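Local structure of LC-Est1C (Uncultured organism, 3WYD) at residues M63-A66 / E67-Y71; A150-H154 / I155-V159. The protein catalyses the hydrolysis of carboxylic ester bonds, as the C-terminal esterase domain of LC-Est1, with an alpha/beta hydrolase fold. All blocks are in the same frame, centred on the assembly; numbering follows the deposited sequence.

Contact 1 (M63-A66 / E67-Y71); sequences MIEA and ENRGY
Residues 63-66 and 67-71 form one unbroken run, the last turns of helix 57-69 and its exit. The helical bonds continue as Glu67 N to Met63 O (2.9 Å), Asn68 N to Ile64 O and Arg69 N to Glu65 O. Ala66 O then receives Tyr71 N at 2.9 Å, in the carbonyl plane and on a lone pair. This 6→1 bond and the positive phi of Gly70 (82°) give the cap the character of a Schellman motif, though Gly70 N turns weakly to Ala66 O rather than to Glu67 O. The apolar contact expected of such a cap is present: Ala66 CB lies 4.1 Å from Tyr71 CB. Through Gly70 and Tyr71 the helix leads into strand 72-76 of the alpha/beta hydrolase sheet.

One turn apart, Glu65 and Arg69 lie side by side and form a salt bridge. Arg69 NE meets Glu65 OE1 at 2.8 Å, and Arg69 NH2 meets the same Glu65 OE1 at 3.0 Å. Both nitrogens approach from the same face, above the carboxylate plane, while OE1 stays in the guanidinium plane. The two flat groups are turned 55° apart. The Glu65 chain bends at chi2 (-75°), which brings its carboxylate back alongside the extended arginine. A water donates to Glu65 OE1 at 2.6 Å and accepts from Asn68 ND2, linking the amide to the ion pair. Three donors thus hold OE1. The Asn68 amide lies alongside Ile64, with ND2 3.7 Å from Ile64 CG2.

Arg69 NH1 has further salt bridges to Asp210 and Asp213, and so joins the end of helix 57-69 to helix 205-213. Tyr71 OH bonds to Asp213, and its ring meets Phe209 edge-to-face. The Glu67 carboxylate instead bonds to Tyr26 and Thr29.

Contact 2 (A150-H154 / I155-V159); sequences ANIAH and IPQLV
Ile152 to Ile155 make a type I beta turn, closed by Ile155 N to Ile152 O at 2.9 Å, with the donor 56° above the carbonyl plane. His154 and Ile155 then lie side by side. Ile155 CG1 sits over one face of the His154 ring as a CH-pi contact, 3.7 Å from its centroid and 19° off the normal. His154 CG stands between its own N and carbonyl carbon (chi1 61°), which sets the ring over the isoleucine. His154 NE2 is hydrogen-bonded to Pro131 O. Beyond CG1, Ile155 CD1 reaches Ile152 CB at 3.9 Å.

Within 155-159 the side chain of Gln157 folds back on the backbone. Gln157 NE2 turns back to Ile155 O at 3.0 Å, with each atom close to the plane of the other's group. The Ile152 and Gln157 side chains cross at about a right angle, with Ile152 CD1 3.7 Å from Gln157 NE2. Trp124 NE1 bonds to Gln157 OE1, so both ends of the buried amide have a partner.

The turn leads into strand 157-162, which lies between strands 136-140 and 187-192. Helix 118-129 packs on Ile152 and Val159, and helix 205-213 on Leu158.

Contact 1 is partly buried at the C-terminal end of a helix, whereas contact 2 is buried at the entry to a sheet strand. Each marks a junction that leads into a strand: 72-76 in the first case, 157-162 in the second. Their centres are about 24 Å apart, and their nearest atoms about 10 Å, so they do not touch. Both residue runs nevertheless pack against helix 205-213. The chemistry differs with place. Contact 1 relies on charge and a bridging water beside its helical bonds. Contact 2 has no ion pair between its segments and combines aliphatic packing on an imidazole with a buried amide.

Contact 1 (M63-A66 / E67-Y71)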
# COMPACT_ATOMS: atom_id res chain seq x y z
N MET A 63 -7.94 -0.77 21.37
CA MET A 63 -7.33 -1.23 22.60
C MET A 63 -8.32 -1.34 23.76
O MET A 63 -8.08 -2.10 24.67
CB MET A 63 -6.15 -0.33 22.99
CG MET A 63 -5.16 -0.12 21.88
SD MET A 63 -4.44 -1.68 21.26
CE MET A 63 -3.67 -1.11 19.74
N ILE A 64 -9.44 -0.61 23.69
CA ILE A 64 -10.59 -0.85 24.57
C ILE A 64 -11.10 -2.28 24.42
O ILE A 64 -11.29 -2.98 25.42
CB ILE A 64 -11.70 0.16 24.30
CG1 ILE A 64 -11.16 1.57 24.52
CG2 ILE A 64 -12.91 -0.09 25.22
CD1 ILE A 64 -12.15 2.66 24.14
N GLU A 65 -11.26 -2.75 23.18
CA GLU A 65 -11.69 -4.13 23.01
C GLU A 65 -10.62 -5.08 23.61
O GLU A 65 -10.97 -6.07 24.24
CB GLU A 65 -11.93 -4.48 21.53
CG GLU A 65 -13.05 -3.69 20.84
CD GLU A 65 -14.45 -4.13 21.24
OE1 GLU A 65 -14.58 -5.03 22.10
OE2 GLU A 65 -15.43 -3.60 20.67
N ALA A 66 -9.34 -4.87 23.28
CA ALA A 66 -8.27 -5.76 23.77
C ALA A 66 -8.25 -5.84 25.30
O ALA A 66 -8.05 -6.90 25.86
CB ALA A 66 -6.89 -5.31 23.28
N GLU A 67 -8.42 -4.70 25.97
CA GLU A 67 -8.46 -4.66 27.42
C GLU A 67 -9.70 -5.37 27.93
O GLU A 67 -9.60 -6.22 28.85
CB GLU A 67 -8.46 -3.19 27.85
CG GLU A 67 -8.65 -3.00 29.37
CD GLU A 67 -7.63 -3.75 30.19
OE1 GLU A 67 -6.42 -3.75 29.84
OE2 GLU A 67 -8.03 -4.22 31.28
N ASN A 68 -10.84 -5.09 27.32
CA ASN A 68 -12.10 -5.70 27.80
C ASN A 68 -12.07 -7.22 27.66
O ASN A 68 -12.56 -7.94 28.54
CB ASN A 68 -13.31 -5.10 27.07
CG ASN A 68 -13.59 -3.68 27.50
OD1 ASN A 68 -12.99 -3.18 28.47
ND2 ASN A 68 -14.46 -3.01 26.77
N ARG A 69 -11.45 -7.72 26.60
CA ARG A 69 -11.58 -9.13 26.27
C ARG A 69 -10.28 -9.91 26.57
O ARG A 69 -10.27 -11.15 26.53
CB ARG A 69 -11.97 -9.28 24.80
CG ARG A 69 -13.19 -8.50 24.39
CD ARG A 69 -13.42 -8.70 22.94
NE ARG A 69 -14.44 -7.80 22.38
CZ ARG A 69 -15.44 -8.20 21.61
NH1 ARG A 69 -15.68 -9.50 21.40
NH2 ARG A 69 -16.23 -7.29 21.05
N GLY A 70 -9.22 -9.19 26.91
CA GLY A 70 -7.97 -9.81 27.37
C GLY A 70 -7.03 -10.30 26.28
O GLY A 70 -6.48 -11.37 26.38
N TYR A 71 -6.81 -9.46 25.29
CA TYR A 71 -5.82 -9.76 24.24
C TYR A 71 -4.59 -8.91 24.41
O TYR A 71 -4.72 -7.70 24.61
CB TYR A 71 -6.40 -9.38 22.86
CG TYR A 71 -7.48 -10.30 22.34
CD1 TYR A 71 -8.79 -10.25 22.83
CD2 TYR A 71 -7.14 -11.31 21.44
CE1 TYR A 71 -9.76 -11.14 22.37
CE2 TYR A 71 -8.09 -12.20 20.99
CZ TYR A 71 -9.39 -12.13 21.42
OH TYR A 71 -10.35 -12.97 20.93
O HOH W 1 -15.59 -4.94 24.48

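Contact 2 (A150-H154 / I155-V159)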
# COMPACT_ATOMS: atom_id res chain seq x y z
N ALA A 150 -6.85 -21.33 -1.22
CA ALA A 150 -6.88 -22.73 -0.83
C ALA A 150 -5.89 -23.08 0.32
O ALA A 150 -6.19 -23.90 1.20
CB ALA A 150 -6.56 -23.60 -2.09
N ASN A 151 -4.78 -22.33 0.32
CA ASN A 151 -3.67 -22.45 1.29
C ASN A 151 -4.14 -22.19 2.72
O ASN A 151 -3.55 -22.72 3.67
CB ASN A 151 -2.55 -21.39 1.01
CG ASN A 151 -1.69 -21.74 -0.19
OD1 ASN A 151 -1.99 -22.67 -0.93
ND2 ASN A 151 -0.60 -20.98 -0.38
N ILE A 152 -5.18 -21.36 2.85
CA ILE A 152 -5.64 -20.87 4.16
C ILE A 152 -7.11 -21.21 4.38
O ILE A 152 -7.79 -20.61 5.22
CB ILE A 152 -5.40 -19.32 4.33
CG1 ILE A 152 -6.07 -18.53 3.19
CG2 ILE A 152 -3.91 -19.04 4.34
CD1 ILE A 152 -6.03 -16.99 3.43
N ALA A 153 -7.62 -22.21 3.66
CA ALA A 153 -9.02 -22.60 3.80
C ALA A 153 -9.38 -23.15 5.18
O ALA A 153 -10.54 -23.15 5.55
CB ALA A 153 -9.41 -23.61 2.71
N HIS A 154 -8.37 -23.63 5.92
CA HIS A 154 -8.60 -24.05 7.28
C HIS A 154 -8.62 -22.92 8.31
O HIS A 154 -8.83 -23.18 9.49
CB HIS A 154 -7.48 -25.02 7.67
CG HIS A 154 -6.12 -24.40 7.62
ND1 HIS A 154 -5.50 -24.05 6.44
CD2 HIS A 154 -5.27 -24.03 8.61
CE1 HIS A 154 -4.33 -23.49 6.70
NE2 HIS A 154 -4.17 -23.47 8.02
N ILE A 155 -8.37 -21.69 7.86
CA ILE A 155 -8.35 -20.53 8.78
C ILE A 155 -9.64 -19.73 8.63
O ILE A 155 -9.89 -19.18 7.56
CB ILE A 155 -7.15 -19.62 8.47
CG1 ILE A 155 -5.84 -20.45 8.48
CG2 ILE A 155 -7.08 -18.47 9.50
CD1 ILE A 155 -4.63 -19.62 8.11
N PRO A 156 -10.45 -19.66 9.69
CA PRO A 156 -11.71 -18.89 9.58
C PRO A 156 -11.41 -17.39 9.40
O PRO A 156 -10.55 -16.82 10.10
CB PRO A 156 -12.42 -19.13 10.91
CG PRO A 156 -11.82 -20.41 11.43
CD PRO A 156 -10.34 -20.40 10.95
N GLN A 157 -12.14 -16.77 8.48
CA GLN A 157 -11.83 -15.42 8.07
C GLN A 157 -13.08 -14.55 8.19
O GLN A 157 -14.16 -14.95 7.73
CB GLN A 157 -11.35 -15.43 6.63
CG GLN A 157 -9.94 -16.07 6.54
CD GLN A 157 -9.56 -16.47 5.13
OE1 GLN A 157 -9.58 -15.66 4.22
NE2 GLN A 157 -9.34 -17.78 4.93
N LEU A 158 -12.93 -13.37 8.76
CA LEU A 158 -13.90 -12.30 8.69
C LEU A 158 -13.39 -11.22 7.76
O LEU A 158 -12.29 -10.70 7.98
CB LEU A 158 -14.07 -11.69 10.10
CG LEU A 158 -14.98 -10.46 10.12
CD1 LEU A 158 -16.44 -10.93 9.97
CD2 LEU A 158 -14.86 -9.69 11.40
N VAL A 159 -14.13 -10.95 6.70
CA VAL A 159 -13.70 -10.01 5.68
C VAL A 159 -14.63 -8.81 5.73
O VAL A 159 -15.82 -8.99 5.76
CB VAL A 159 -13.77 -10.63 4.28
CG1 VAL A 159 -13.31 -9.62 3.21
CG2 VAL A 159 -12.86 -11.89 4.22